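Local atomic coordinates of Crov588 (Cafeteriavirus, PDB entry 6NYR), a protein that is of unknown function but belongs to the leucine-rich repeat proteins, its tandem FNIP repeats coiling into a circular solenoid. Residues T210-G215 / T232-G237; N247-S252 / N269-S274; T276-G281 / N295-L300. All blocks are in the same frame, centred on the assembly; numbering follows the deposited sequence.

All three contacts join consecutive turns of one repeat solenoid on the same side of the ring. Contacts 1 and 3 pair parallel strands on the inner wall, the centre of each about 25 Å from the chain centre. Both combine backbone hydrogen bonds with aromatic and hydroxyl side chains on one face and buried leucine and phenylalanine away from it, with isoleucine added in contact 3. Contact 2, centred about 35 Å from the chain centre, is the most exposed: irregular loops meet there through buried leucine and proline, with asparagines at the surface. Its Leu-249 touches Leu-234 of contact 1, and Leu-271 touches Ile-278 of contact 3, so the apolar layers of wall and loops meet.

Contact 1 of 3, residues T210-G215 / T232-G237; sequences THLTFG and TYLEFG
His-211 and Tyr-233 stand next to each other on one face of two parallel strands, 211-213 and 233-235, but their first torsions differ. CG of His-211 stands beside its own backbone N (chi1 -72°), whereas CG of Tyr-233 is anti to N (chi1 -179°). The side chains therefore cross at about a right angle, and although the ring planes are nearly parallel the rings barely overlap. What sits over the imidazole face is instead Tyr-233 CB, 3.4 Å from His-211 CD2, in a CH-pi contact. In the imidazole plane, Thr-210 OG1 hydrogen-bonds His-211 ND1 at 2.9 Å and so fixes the ring's rotation. On the same face of the strands Glu-235 runs out extended, and Tyr-233 OH donates to its OE1 over 2.5 Å, coming from 26° out of the carboxylate plane; Thr-213 lies alongside, its CG2 against Glu-235 CD.

On the opposite face Leu-212 and Leu-234 lie side by side, CD2 of the first 3.8 Å from CD1 of the second. Just past the strand ends the buried Phe-214 and Phe-236 also point the same way and meet rim to rim, CD2 of Phe-214 3.6 Å from CD1 of Phe-236. Thr-210 O takes two N-H groups, Tyr-233 N nearly along the C=O axis and Thr-232 N on a lone pair. Leu-212 N then bonds Tyr-233 O, Glu-235 N bonds Leu-212 O and Phe-214 N bonds Glu-235 O nearly straight, each strand giving and taking in turn, the side-by-side pairing of leucine-rich repeats. The short tyrosine-glutamate bond is consistent with an ionised carboxylate accepting a strong bond.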
ATOM      1  N   THR A 210     -10.512   9.819 -25.698  1.00 45.61           N
ATOM      2  CA  THR A 210     -10.941  10.293 -24.388  1.00 46.45           C
ATOM      3  C   THR A 210      -9.787  10.577 -23.439  1.00 47.25           C
ATOM      4  O   THR A 210      -9.915  11.456 -22.586  1.00 47.07           O
ATOM      5  CB  THR A 210     -11.882   9.274 -23.727  1.00 49.66           C
ATOM      6  OG1 THR A 210     -11.218   8.011 -23.581  1.00 49.67           O
ATOM      7  CG2 THR A 210     -13.145   9.094 -24.564  1.00 50.52           C
ATOM      8  N   HIS A 211      -8.671   9.859 -23.563  1.00 50.22           N
ATOM      9  CA  HIS A 211      -7.547   9.979 -22.639  1.00 49.94           C
ATOM     10  C   HIS A 211      -6.283  10.236 -23.446  1.00 49.87           C
ATOM     11  O   HIS A 211      -5.916   9.421 -24.300  1.00 50.88           O
ATOM     12  CB  HIS A 211      -7.370   8.710 -21.798  1.00 49.96           C
ATOM     13  CG  HIS A 211      -8.426   8.507 -20.757  1.00 50.43           C
ATOM     14  ND1 HIS A 211      -9.755   8.319 -21.068  1.00 51.78           N
ATOM     15  CD2 HIS A 211      -8.341   8.437 -19.408  1.00 49.90           C
ATOM     16  CE1 HIS A 211     -10.446   8.154 -19.954  1.00 52.17           C
ATOM     17  NE2 HIS A 211      -9.613   8.223 -18.933  1.00 52.84           N
ATOM     18  N   LEU A 212      -5.607  11.349 -23.166  1.00 45.92           N
ATOM     19  CA  LEU A 212      -4.377  11.714 -23.860  1.00 45.80           C
ATOM     20  C   LEU A 212      -3.311  12.019 -22.820  1.00 44.93           C
ATOM     21  O   LEU A 212      -3.488  12.915 -21.987  1.00 41.15           O
ATOM     22  CB  LEU A 212      -4.589  12.919 -24.780  1.00 44.50           C
ATOM     23  CG  LEU A 212      -3.350  13.437 -25.510  1.00 45.31           C
ATOM     24  CD1 LEU A 212      -2.730  12.350 -26.375  1.00 45.49           C
ATOM     25  CD2 LEU A 212      -3.687  14.666 -26.353  1.00 47.39           C
ATOM     26  N   THR A 213      -2.205  11.281 -22.877  1.00 46.63           N
ATOM     27  CA  THR A 213      -1.095  11.435 -21.951  1.00 43.85           C
ATOM     28  C   THR A 213       0.180  11.697 -22.738  1.00 41.67           C
ATOM     29  O   THR A 213       0.521  10.925 -23.640  1.00 41.38           O
ATOM     30  CB  THR A 213      -0.910  10.175 -21.089  1.00 40.85           C
ATOM     31  OG1 THR A 213      -2.106   9.919 -20.348  1.00 41.28           O
ATOM     32  CG2 THR A 213       0.259  10.340 -20.128  1.00 36.95           C
ATOM     33  N   PHE A 214       0.871  12.787 -22.405  1.00 44.64           N
ATOM     34  CA  PHE A 214       2.183  13.074 -22.967  1.00 43.79           C
ATOM     35  C   PHE A 214       3.274  12.660 -21.988  1.00 43.40           C
ATOM     36  O   PHE A 214       3.032  12.421 -20.800  1.00 45.15           O
ATOM     37  CB  PHE A 214       2.344  14.563 -23.323  1.00 42.92           C
ATOM     38  CG  PHE A 214       1.466  15.010 -24.444  1.00 42.80           C
ATOM     39  CD1 PHE A 214       1.743  14.636 -25.748  1.00 43.78           C
ATOM     40  CD2 PHE A 214       0.365  15.810 -24.199  1.00 45.14           C
ATOM     41  CE1 PHE A 214       0.930  15.038 -26.788  1.00 46.18           C
ATOM     42  CE2 PHE A 214      -0.453  16.223 -25.234  1.00 46.09           C
ATOM     43  CZ  PHE A 214      -0.171  15.836 -26.531  1.00 47.10           C
ATOM     44  N   GLY A 215       4.498  12.608 -22.503  1.00 44.71           N
ATOM     45  CA  GLY A 215       5.641  12.202 -21.718  1.00 45.20           C
ATOM     46  C   GLY A 215       6.687  13.281 -21.525  1.00 42.11           C
ATOM     47  O   GLY A 215       6.479  14.450 -21.865  1.00 37.13           O
ATOM     48  N   THR A 232     -11.737  13.719 -22.399  1.00 50.39           N
ATOM     49  CA  THR A 232     -12.066  14.000 -21.011  1.00 51.81           C
ATOM     50  C   THR A 232     -10.848  14.063 -20.099  1.00 49.86           C
ATOM     51  O   THR A 232     -10.919  14.711 -19.050  1.00 47.18           O
ATOM     52  CB  THR A 232     -13.023  12.929 -20.464  1.00 54.11           C
ATOM     53  OG1 THR A 232     -12.337  11.672 -20.369  1.00 54.21           O
ATOM     54  CG2 THR A 232     -14.223  12.780 -21.385  1.00 56.09           C
ATOM     55  N   TYR A 233      -9.747  13.414 -20.470  1.00 50.63           N
ATOM     56  CA  TYR A 233      -8.556  13.299 -19.641  1.00 49.52           C
ATOM     57  C   TYR A 233      -7.360  13.788 -20.444  1.00 50.17           C
ATOM     58  O   TYR A 233      -7.132  13.322 -21.567  1.00 49.50           O
ATOM     59  CB  TYR A 233      -8.348  11.846 -19.184  1.00 47.57           C
ATOM     60  CG  TYR A 233      -7.141  11.636 -18.295  1.00 49.82           C
ATOM     61  CD1 TYR A 233      -5.863  11.584 -18.833  1.00 48.02           C
ATOM     62  CD2 TYR A 233      -7.277  11.480 -16.920  1.00 49.02           C
ATOM     63  CE1 TYR A 233      -4.755  11.394 -18.034  1.00 47.54           C
ATOM     64  CE2 TYR A 233      -6.173  11.286 -16.113  1.00 48.60           C
ATOM     65  CZ  TYR A 233      -4.911  11.242 -16.675  1.00 49.80           C
ATOM     66  OH  TYR A 233      -3.800  11.050 -15.883  1.00 47.02           O
ATOM     67  N   LEU A 234      -6.612  14.737 -19.878  1.00 48.81           N
ATOM     68  CA  LEU A 234      -5.418  15.280 -20.523  1.00 48.90           C
ATOM     69  C   LEU A 234      -4.316  15.424 -19.484  1.00 47.45           C
ATOM     70  O   LEU A 234      -4.477  16.162 -18.507  1.00 47.83           O
ATOM     71  CB  LEU A 234      -5.718  16.632 -21.184  1.00 46.83           C
ATOM     72  CG  LEU A 234      -4.577  17.349 -21.900  1.00 48.07           C
ATOM     73  CD1 LEU A 234      -4.014  16.489 -23.016  1.00 47.93           C
ATOM     74  CD2 LEU A 234      -5.051  18.689 -22.444  1.00 49.19           C
ATOM     75  N   GLU A 235      -3.201  14.727 -19.701  1.00 44.43           N
ATOM     76  CA  GLU A 235      -2.055  14.766 -18.798  1.00 46.05           C
ATOM     77  C   GLU A 235      -0.803  15.123 -19.584  1.00 45.17           C
ATOM     78  O   GLU A 235      -0.399  14.373 -20.481  1.00 48.96           O
ATOM     79  CB  GLU A 235      -1.864  13.423 -18.088  1.00 45.09           C
ATOM     80  CG  GLU A 235      -0.581  13.343 -17.266  1.00 45.42           C
ATOM     81  CD  GLU A 235      -0.386  11.991 -16.601  1.00 44.88           C
ATOM     82  OE1 GLU A 235      -1.364  11.222 -16.523  1.00 47.60           O
ATOM     83  OE2 GLU A 235       0.743  11.707 -16.152  1.00 44.41           O
ATOM     84  N   PHE A 236      -0.186  16.251 -19.241  1.00 40.55           N
ATOM     85  CA  PHE A 236       1.059  16.654 -19.874  1.00 43.38           C
ATOM     86  C   PHE A 236       2.260  16.045 -19.153  1.00 43.12           C
ATOM     87  O   PHE A 236       2.168  15.561 -18.024  1.00 40.52           O
ATOM     88  CB  PHE A 236       1.212  18.181 -19.907  1.00 40.25           C
ATOM     89  CG  PHE A 236       0.257  18.861 -20.834  1.00 43.87           C
ATOM     90  CD1 PHE A 236       0.415  18.761 -22.200  1.00 44.39           C
ATOM     91  CD2 PHE A 236      -0.798  19.609 -20.338  1.00 45.93           C
ATOM     92  CE1 PHE A 236      -0.469  19.378 -23.059  1.00 46.64           C
ATOM     93  CE2 PHE A 236      -1.682  20.233 -21.190  1.00 46.29           C
ATOM     94  CZ  PHE A 236      -1.516  20.118 -22.552  1.00 46.38           C
ATOM     95  N   GLY A 237       3.413  16.099 -19.822  1.00 44.39           N
ATOM     96  CA  GLY A 237       4.642  15.558 -19.291  1.00 46.57           C
ATOM     97  C   GLY A 237       5.532  16.618 -18.668  1.00 47.00           C
ATOM     98  O   GLY A 237       5.167  17.787 -18.528  1.00 47.22           O
TER
HETATM   99  O   HOH W   1       5.522  17.001 -22.009  1.00 30.61           O

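Contact 2 of 3, residues N247-S252 / N269-S274; sequences NVLPNS and NVLPNS
In the outer loops of two successive leucine-rich repeat turns, the Asn-Val-Leu-Pro-Asn-Ser sequence of 247-252 stacks on its copy at 269-274. Leu-249 and Pro-272 carry the contact. With CG beside the backbone N (chi1 -61°) and the chain then extended, Leu-249 crosses the proline ring at about a right angle: its CB lies 3.7 Å from Pro-272 CD, while its CD1 comes 3.3 Å from Val-270 O. The same methyl, Leu-249 CD1, reaches Leu-271 CD2 at 4.1 Å, so equivalent leucines follow one another from turn to turn, as in the stacked core of a repeat solenoid. These loops lead into strands 255-257 and 277-279 of the inner wall.

The CB-CG side of the proline lies against backbone, Pro-272 CG being 3.3 Å from Pro-250 O. Near the solvent, Asn-251 brings OD1 to 4.0 Å from Pro-272 CB, the two side chains crossing obliquely. Ser-274 holds OG in the crowded position between N and the carbonyl carbon (chi1 45°), close to Asn-251 O, but the hydroxyl's hydrogen bond goes to Leu-253 O. One turn earlier Ser-252 OG has Asn-229 O as its stronger partner, with Leu-231 O also within reach.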
ATOM      1  N   ASN A 247     -10.106  28.392 -26.699  1.00 65.81           N
ATOM      2  CA  ASN A 247     -10.727  27.453 -27.628  1.00 70.72           C
ATOM      3  C   ASN A 247      -9.770  26.368 -28.117  1.00 67.84           C
ATOM      4  O   ASN A 247      -9.934  25.851 -29.225  1.00 67.91           O
ATOM      5  CB  ASN A 247     -11.327  28.184 -28.839  1.00 78.34           C
ATOM      6  CG  ASN A 247     -12.595  28.946 -28.498  1.00 84.55           C
ATOM      7  OD1 ASN A 247     -12.580  30.169 -28.345  1.00 86.35           O
ATOM      8  ND2 ASN A 247     -13.705  28.225 -28.384  1.00 85.03           N
ATOM      9  N   VAL A 248      -8.779  25.980 -27.319  1.00 64.36           N
ATOM     10  CA  VAL A 248      -7.914  24.852 -27.644  1.00 60.98           C
ATOM     11  C   VAL A 248      -8.227  23.646 -26.756  1.00 58.45           C
ATOM     12  O   VAL A 248      -8.147  22.504 -27.201  1.00 59.10           O
ATOM     13  CB  VAL A 248      -6.420  25.239 -27.564  1.00 60.33           C
ATOM     14  CG1 VAL A 248      -6.185  26.335 -26.563  1.00 62.69           C
ATOM     15  CG2 VAL A 248      -5.581  24.011 -27.225  1.00 60.05           C
ATOM     16  N   LEU A 249      -8.569  23.880 -25.493  1.00 56.02           N
ATOM     17  CA  LEU A 249      -9.012  22.770 -24.644  1.00 55.85           C
ATOM     18  C   LEU A 249     -10.477  22.467 -24.934  1.00 55.91           C
ATOM     19  O   LEU A 249     -11.306  23.383 -24.912  1.00 53.45           O
ATOM     20  CB  LEU A 249      -8.832  23.106 -23.168  1.00 53.97           C
ATOM     21  CG  LEU A 249      -7.406  23.398 -22.701  1.00 51.29           C
ATOM     22  CD1 LEU A 249      -7.386  23.806 -21.236  1.00 49.81           C
ATOM     23  CD2 LEU A 249      -6.516  22.185 -22.932  1.00 50.93           C
ATOM     24  N   PRO A 250     -10.835  21.216 -25.222  1.00 58.13           N
ATOM     25  CA  PRO A 250     -12.228  20.924 -25.582  1.00 57.83           C
ATOM     26  C   PRO A 250     -13.163  21.082 -24.392  1.00 58.92           C
ATOM     27  O   PRO A 250     -12.770  20.999 -23.226  1.00 54.78           O
ATOM     28  CB  PRO A 250     -12.183  19.471 -26.071  1.00 58.70           C
ATOM     29  CG  PRO A 250     -11.012  18.877 -25.356  1.00 58.51           C
ATOM     30  CD  PRO A 250     -10.001  19.996 -25.196  1.00 57.89           C
ATOM     31  N   ASN A 251     -14.432  21.307 -24.718  1.00 63.37           N
ATOM     32  CA  ASN A 251     -15.489  21.578 -23.752  1.00 65.04           C
ATOM     33  C   ASN A 251     -15.992  20.332 -23.044  1.00 60.90           C
ATOM     34  O   ASN A 251     -16.985  20.411 -22.313  1.00 60.07           O
ATOM     35  CB  ASN A 251     -16.632  22.285 -24.478  1.00 72.05           C
ATOM     36  CG  ASN A 251     -16.319  23.742 -24.781  1.00 77.51           C
ATOM     37  OD1 ASN A 251     -15.717  24.445 -23.965  1.00 76.53           O
ATOM     38  ND2 ASN A 251     -16.693  24.191 -25.974  1.00 80.80           N
ATOM     39  N   SER A 252     -15.327  19.198 -23.242  1.00 60.97           N
ATOM     40  CA  SER A 252     -15.680  17.938 -22.601  1.00 60.00           C
ATOM     41  C   SER A 252     -14.685  17.522 -21.524  1.00 59.01           C
ATOM     42  O   SER A 252     -14.908  16.516 -20.841  1.00 57.28           O
ATOM     43  CB  SER A 252     -15.782  16.840 -23.663  1.00 61.75           C
ATOM     44  OG  SER A 252     -14.733  16.961 -24.612  1.00 59.61           O
ATOM     45  N   ASN A 269     -11.562  32.042 -20.362  1.00 64.06           N
ATOM     46  CA  ASN A 269     -12.066  31.251 -21.484  1.00 67.59           C
ATOM     47  C   ASN A 269     -11.016  30.283 -22.020  1.00 64.40           C
ATOM     48  O   ASN A 269     -11.056  29.892 -23.189  1.00 64.00           O
ATOM     49  CB  ASN A 269     -12.573  32.146 -22.622  1.00 73.30           C
ATOM     50  CG  ASN A 269     -13.860  32.864 -22.275  1.00 77.69           C
ATOM     51  OD1 ASN A 269     -14.945  32.294 -22.384  1.00 79.94           O
ATOM     52  ND2 ASN A 269     -13.746  34.121 -21.863  1.00 79.52           N
ATOM     53  N   VAL A 270     -10.074  29.881 -21.175  1.00 62.43           N
ATOM     54  CA  VAL A 270      -9.088  28.866 -21.534  1.00 58.74           C
ATOM     55  C   VAL A 270      -9.401  27.525 -20.882  1.00 55.54           C
ATOM     56  O   VAL A 270      -9.355  26.483 -21.535  1.00 55.01           O
ATOM     57  CB  VAL A 270      -7.667  29.349 -21.162  1.00 56.45           C
ATOM     58  CG1 VAL A 270      -6.640  28.265 -21.449  1.00 56.57           C
ATOM     59  CG2 VAL A 270      -7.323  30.628 -21.908  1.00 55.89           C
ATOM     60  N   LEU A 271      -9.727  27.536 -19.606  1.00 53.51           N
ATOM     61  CA  LEU A 271     -10.099  26.329 -18.884  1.00 52.58           C
ATOM     62  C   LEU A 271     -11.579  26.044 -19.098  1.00 53.99           C
ATOM     63  O   LEU A 271     -12.432  26.805 -18.636  1.00 53.97           O
ATOM     64  CB  LEU A 271      -9.786  26.473 -17.386  1.00 51.35           C
ATOM     65  CG  LEU A 271      -8.316  26.677 -17.039  1.00 52.62           C
ATOM     66  CD1 LEU A 271      -8.149  26.920 -15.548  1.00 53.84           C
ATOM     67  CD2 LEU A 271      -7.492  25.486 -17.489  1.00 54.67           C
ATOM     68  N   PRO A 272     -11.930  24.963 -19.794  1.00 57.33           N
ATOM     69  CA  PRO A 272     -13.355  24.702 -20.053  1.00 57.78           C
ATOM     70  C   PRO A 272     -14.117  24.479 -18.756  1.00 59.36           C
ATOM     71  O   PRO A 272     -13.600  23.885 -17.811  1.00 58.88           O
ATOM     72  CB  PRO A 272     -13.345  23.439 -20.922  1.00 57.69           C
ATOM     73  CG  PRO A 272     -12.054  22.758 -20.586  1.00 56.16           C
ATOM     74  CD  PRO A 272     -11.067  23.864 -20.282  1.00 56.72           C
ATOM     75  N   ASN A 273     -15.360  24.965 -18.721  1.00 63.98           N
ATOM     76  CA  ASN A 273     -16.168  24.881 -17.512  1.00 64.96           C
ATOM     77  C   ASN A 273     -16.485  23.450 -17.103  1.00 61.02           C
ATOM     78  O   ASN A 273     -16.974  23.238 -15.987  1.00 58.24           O
ATOM     79  CB  ASN A 273     -17.470  25.660 -17.716  1.00 69.56           C
ATOM     80  CG  ASN A 273     -17.277  27.156 -17.596  1.00 73.59           C
ATOM     81  OD1 ASN A 273     -16.502  27.623 -16.760  1.00 73.03           O
ATOM     82  ND2 ASN A 273     -17.978  27.917 -18.431  1.00 74.63           N
ATOM     83  N   SER A 274     -16.213  22.468 -17.966  1.00 59.71           N
ATOM     84  CA  SER A 274     -16.479  21.074 -17.636  1.00 58.75           C
ATOM     85  C   SER A 274     -15.462  20.483 -16.666  1.00 58.90           C
ATOM     86  O   SER A 274     -15.739  19.439 -16.063  1.00 60.67           O
ATOM     87  CB  SER A 274     -16.491  20.238 -18.920  1.00 59.22           C
ATOM     88  OG  SER A 274     -15.389  20.579 -19.752  1.00 57.46           O
TER

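Contact 3 of 3, residues T276-G281 / N295-L300; sequences THITFG and NSLTHL
Backbone hydrogen bonds set the spacing between 276-281 and 295-300. Thr-276 O is gripped by two amides: Thr-298 N at 2.8 Å, in the carbonyl plane on a lone pair, and His-299 N, nearly along the C=O axis. One step on, Ile-278 N bonds His-299 O at 3.0 Å, approaching from above the carbonyl plane. His-277 is thus brought beside His-299, and Ile-278 beside Leu-300, in parallel strand pairing.

The aromatic part is an offset stack of the two histidines. Both have CG beside the backbone N (chi1 -66° for His-277 and -69° for His-299), so the side chains point the same way and their ring planes differ by only 5°. Slippage places NE2 of His-277 over the face of His-299, 3.4 Å from its ND1, at an angle too poor for a hydrogen bond. Each imidazole is held in its plane by the preceding threonine: Thr-276 OG1 meets His-277 ND1, and Thr-298 OG1 meets His-299 ND1 at 2.7 Å. These bonds fix how the rings are turned, and one imidazole lying on another probably makes it unfavourable for both rings to carry a charge at once.

On the buried face the contacts are apolar. Ile-278 crosses Leu-297 at about a right angle, with CG1 of the isoleucine 3.5 Å from CD1 of the leucine. Its CG2 lies 3.9 Å from Leu-300 CD1, and the same leucine methyl is 4.1 Å from Phe-280 CE2.

The histidine stack continues at both ends, to Tyr-255 on strand 255-257 and to His-321 on strand 321-323. Threonine hydroxyls make the same links just ahead of these strands, Thr-276 OG1 bonding Thr-254 O and Thr-320 OG1 bonding Thr-298 O.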
ATOM      1  N   THR A 276     -13.477  19.169 -13.705  1.00 48.90           N
ATOM      2  CA  THR A 276     -13.689  18.905 -12.288  1.00 49.67           C
ATOM      3  C   THR A 276     -12.390  18.767 -11.508  1.00 48.04           C
ATOM      4  O   THR A 276     -12.350  19.129 -10.326  1.00 48.84           O
ATOM      5  CB  THR A 276     -14.520  17.629 -12.103  1.00 50.40           C
ATOM      6  OG1 THR A 276     -13.932  16.557 -12.852  1.00 50.88           O
ATOM      7  CG2 THR A 276     -15.953  17.854 -12.570  1.00 50.84           C
ATOM      8  N   HIS A 277     -11.333  18.254 -12.135  1.00 46.87           N
ATOM      9  CA  HIS A 277     -10.053  18.035 -11.476  1.00 44.04           C
ATOM     10  C   HIS A 277      -8.943  18.772 -12.213  1.00 45.38           C
ATOM     11  O   HIS A 277      -8.759  18.582 -13.421  1.00 46.86           O
ATOM     12  CB  HIS A 277      -9.711  16.542 -11.407  1.00 41.64           C
ATOM     13  CG  HIS A 277     -10.637  15.743 -10.547  1.00 42.71           C
ATOM     14  ND1 HIS A 277     -11.988  15.631 -10.803  1.00 44.23           N
ATOM     15  CD2 HIS A 277     -10.407  15.020  -9.425  1.00 40.72           C
ATOM     16  CE1 HIS A 277     -12.548  14.872  -9.881  1.00 42.44           C
ATOM     17  NE2 HIS A 277     -11.612  14.487  -9.033  1.00 42.84           N
ATOM     18  N   ILE A 278      -8.205  19.607 -11.484  1.00 46.90           N
ATOM     19  CA  ILE A 278      -7.019  20.276 -12.005  1.00 48.11           C
ATOM     20  C   ILE A 278      -5.849  19.991 -11.075  1.00 46.70           C
ATOM     21  O   ILE A 278      -5.949  20.196  -9.861  1.00 46.52           O
ATOM     22  CB  ILE A 278      -7.226  21.797 -12.147  1.00 50.69           C
ATOM     23  CG1 ILE A 278      -8.258  22.086 -13.239  1.00 52.97           C
ATOM     24  CG2 ILE A 278      -5.908  22.499 -12.454  1.00 51.34           C
ATOM     25  CD1 ILE A 278      -8.648  23.539 -13.355  1.00 53.09           C
ATOM     26  N   THR A 279      -4.743  19.531 -11.646  1.00 47.71           N
ATOM     27  CA  THR A 279      -3.491  19.358 -10.923  1.00 49.86           C
ATOM     28  C   THR A 279      -2.408  20.149 -11.640  1.00 45.69           C
ATOM     29  O   THR A 279      -2.263  20.043 -12.862  1.00 47.81           O
ATOM     30  CB  THR A 279      -3.095  17.883 -10.831  1.00 54.51           C
ATOM     31  OG1 THR A 279      -4.082  17.171 -10.071  1.00 56.87           O
ATOM     32  CG2 THR A 279      -1.732  17.733 -10.159  1.00 53.61           C
ATOM     33  N   PHE A 280      -1.671  20.957 -10.888  1.00 45.52           N
ATOM     34  CA  PHE A 280      -0.529  21.686 -11.419  1.00 46.42           C
ATOM     35  C   PHE A 280       0.754  20.928 -11.096  1.00 44.68           C
ATOM     36  O   PHE A 280       0.818  20.132 -10.155  1.00 45.22           O
ATOM     37  CB  PHE A 280      -0.451  23.108 -10.848  1.00 45.21           C
ATOM     38  CG  PHE A 280      -1.470  24.048 -11.422  1.00 44.63           C
ATOM     39  CD1 PHE A 280      -1.322  24.554 -12.702  1.00 44.13           C
ATOM     40  CD2 PHE A 280      -2.568  24.435 -10.677  1.00 44.74           C
ATOM     41  CE1 PHE A 280      -2.256  25.421 -13.234  1.00 45.26           C
ATOM     42  CE2 PHE A 280      -3.510  25.308 -11.201  1.00 45.87           C
ATOM     43  CZ  PHE A 280      -3.352  25.800 -12.482  1.00 45.97           C
ATOM     44  N   GLY A 281       1.789  21.198 -11.895  1.00 43.73           N
ATOM     45  CA  GLY A 281       3.091  20.609 -11.683  1.00 41.20           C
ATOM     46  C   GLY A 281       3.944  21.453 -10.756  1.00 42.56           C
ATOM     47  O   GLY A 281       3.521  22.480 -10.230  1.00 42.34           O
ATOM     48  N   ASN A 295     -16.205  26.600 -13.501  1.00 57.64           N
ATOM     49  CA  ASN A 295     -17.254  26.631 -12.490  1.00 61.50           C
ATOM     50  C   ASN A 295     -17.692  25.244 -12.039  1.00 58.46           C
ATOM     51  O   ASN A 295     -18.480  25.139 -11.093  1.00 55.97           O
ATOM     52  CB  ASN A 295     -18.453  27.419 -13.030  1.00 65.60           C
ATOM     53  CG  ASN A 295     -18.961  26.879 -14.356  1.00 67.95           C
ATOM     54  OD1 ASN A 295     -18.756  25.710 -14.684  1.00 69.39           O
ATOM     55  ND2 ASN A 295     -19.610  27.740 -15.133  1.00 69.02           N
ATOM     56  N   SER A 296     -17.201  24.187 -12.681  1.00 59.29           N
ATOM     57  CA  SER A 296     -17.457  22.825 -12.236  1.00 59.92           C
ATOM     58  C   SER A 296     -16.372  22.283 -11.313  1.00 58.25           C
ATOM     59  O   SER A 296     -16.563  21.215 -10.720  1.00 59.61           O
ATOM     60  CB  SER A 296     -17.583  21.888 -13.446  1.00 60.53           C
ATOM     61  OG  SER A 296     -18.563  22.354 -14.353  1.00 62.83           O
ATOM     62  N   LEU A 297     -15.252  22.989 -11.178  1.00 52.77           N
ATOM     63  CA  LEU A 297     -14.085  22.465 -10.481  1.00 52.27           C
ATOM     64  C   LEU A 297     -14.430  21.999  -9.077  1.00 53.27           C
ATOM     65  O   LEU A 297     -14.977  22.760  -8.273  1.00 56.10           O
ATOM     66  CB  LEU A 297     -13.000  23.543 -10.429  1.00 53.57           C
ATOM     67  CG  LEU A 297     -11.584  23.099 -10.083  1.00 51.21           C
ATOM     68  CD1 LEU A 297     -11.032  22.178 -11.156  1.00 52.54           C
ATOM     69  CD2 LEU A 297     -10.686  24.324  -9.912  1.00 51.24           C
ATOM     70  N   THR A 298     -14.093  20.745  -8.781  1.00 49.20           N
ATOM     71  CA  THR A 298     -14.237  20.209  -7.436  1.00 49.32           C
ATOM     72  C   THR A 298     -12.908  19.931  -6.757  1.00 49.88           C
ATOM     73  O   THR A 298     -12.826  20.008  -5.530  1.00 49.22           O
ATOM     74  CB  THR A 298     -15.051  18.908  -7.458  1.00 48.42           C
ATOM     75  OG1 THR A 298     -14.381  17.932  -8.260  1.00 48.05           O
ATOM     76  CG2 THR A 298     -16.446  19.167  -8.019  1.00 46.57           C
ATOM     77  N   HIS A 299     -11.871  19.595  -7.522  1.00 50.57           N
ATOM     78  CA  HIS A 299     -10.575  19.218  -6.976  1.00 46.96           C
ATOM     79  C   HIS A 299      -9.492  20.081  -7.600  1.00 45.86           C
ATOM     80  O   HIS A 299      -9.410  20.199  -8.827  1.00 40.53           O
ATOM     81  CB  HIS A 299     -10.307  17.730  -7.215  1.00 45.79           C
ATOM     82  CG  HIS A 299     -11.196  16.830  -6.416  1.00 46.81           C
ATOM     83  ND1 HIS A 299     -12.548  16.715  -6.655  1.00 50.08           N
ATOM     84  CD2 HIS A 299     -10.928  16.016  -5.367  1.00 48.58           C
ATOM     85  CE1 HIS A 299     -13.073  15.860  -5.794  1.00 50.07           C
ATOM     86  NE2 HIS A 299     -12.112  15.421  -5.003  1.00 48.57           N
ATOM     87  N   LEU A 300      -8.681  20.700  -6.742  1.00 47.80           N
ATOM     88  CA  LEU A 300      -7.619  21.597  -7.178  1.00 46.08           C
ATOM     89  C   LEU A 300      -6.355  21.302  -6.388  1.00 44.70           C
ATOM     90  O   LEU A 300      -6.351  21.409  -5.158  1.00 41.53           O
ATOM     91  CB  LEU A 300      -8.032  23.058  -6.994  1.00 45.77           C
ATOM     92  CG  LEU A 300      -6.979  24.092  -7.404  1.00 50.19           C
ATOM     93  CD1 LEU A 300      -6.553  23.883  -8.842  1.00 48.78           C
ATOM     94  CD2 LEU A 300      -7.525  25.501  -7.189  1.00 48.46           C
TER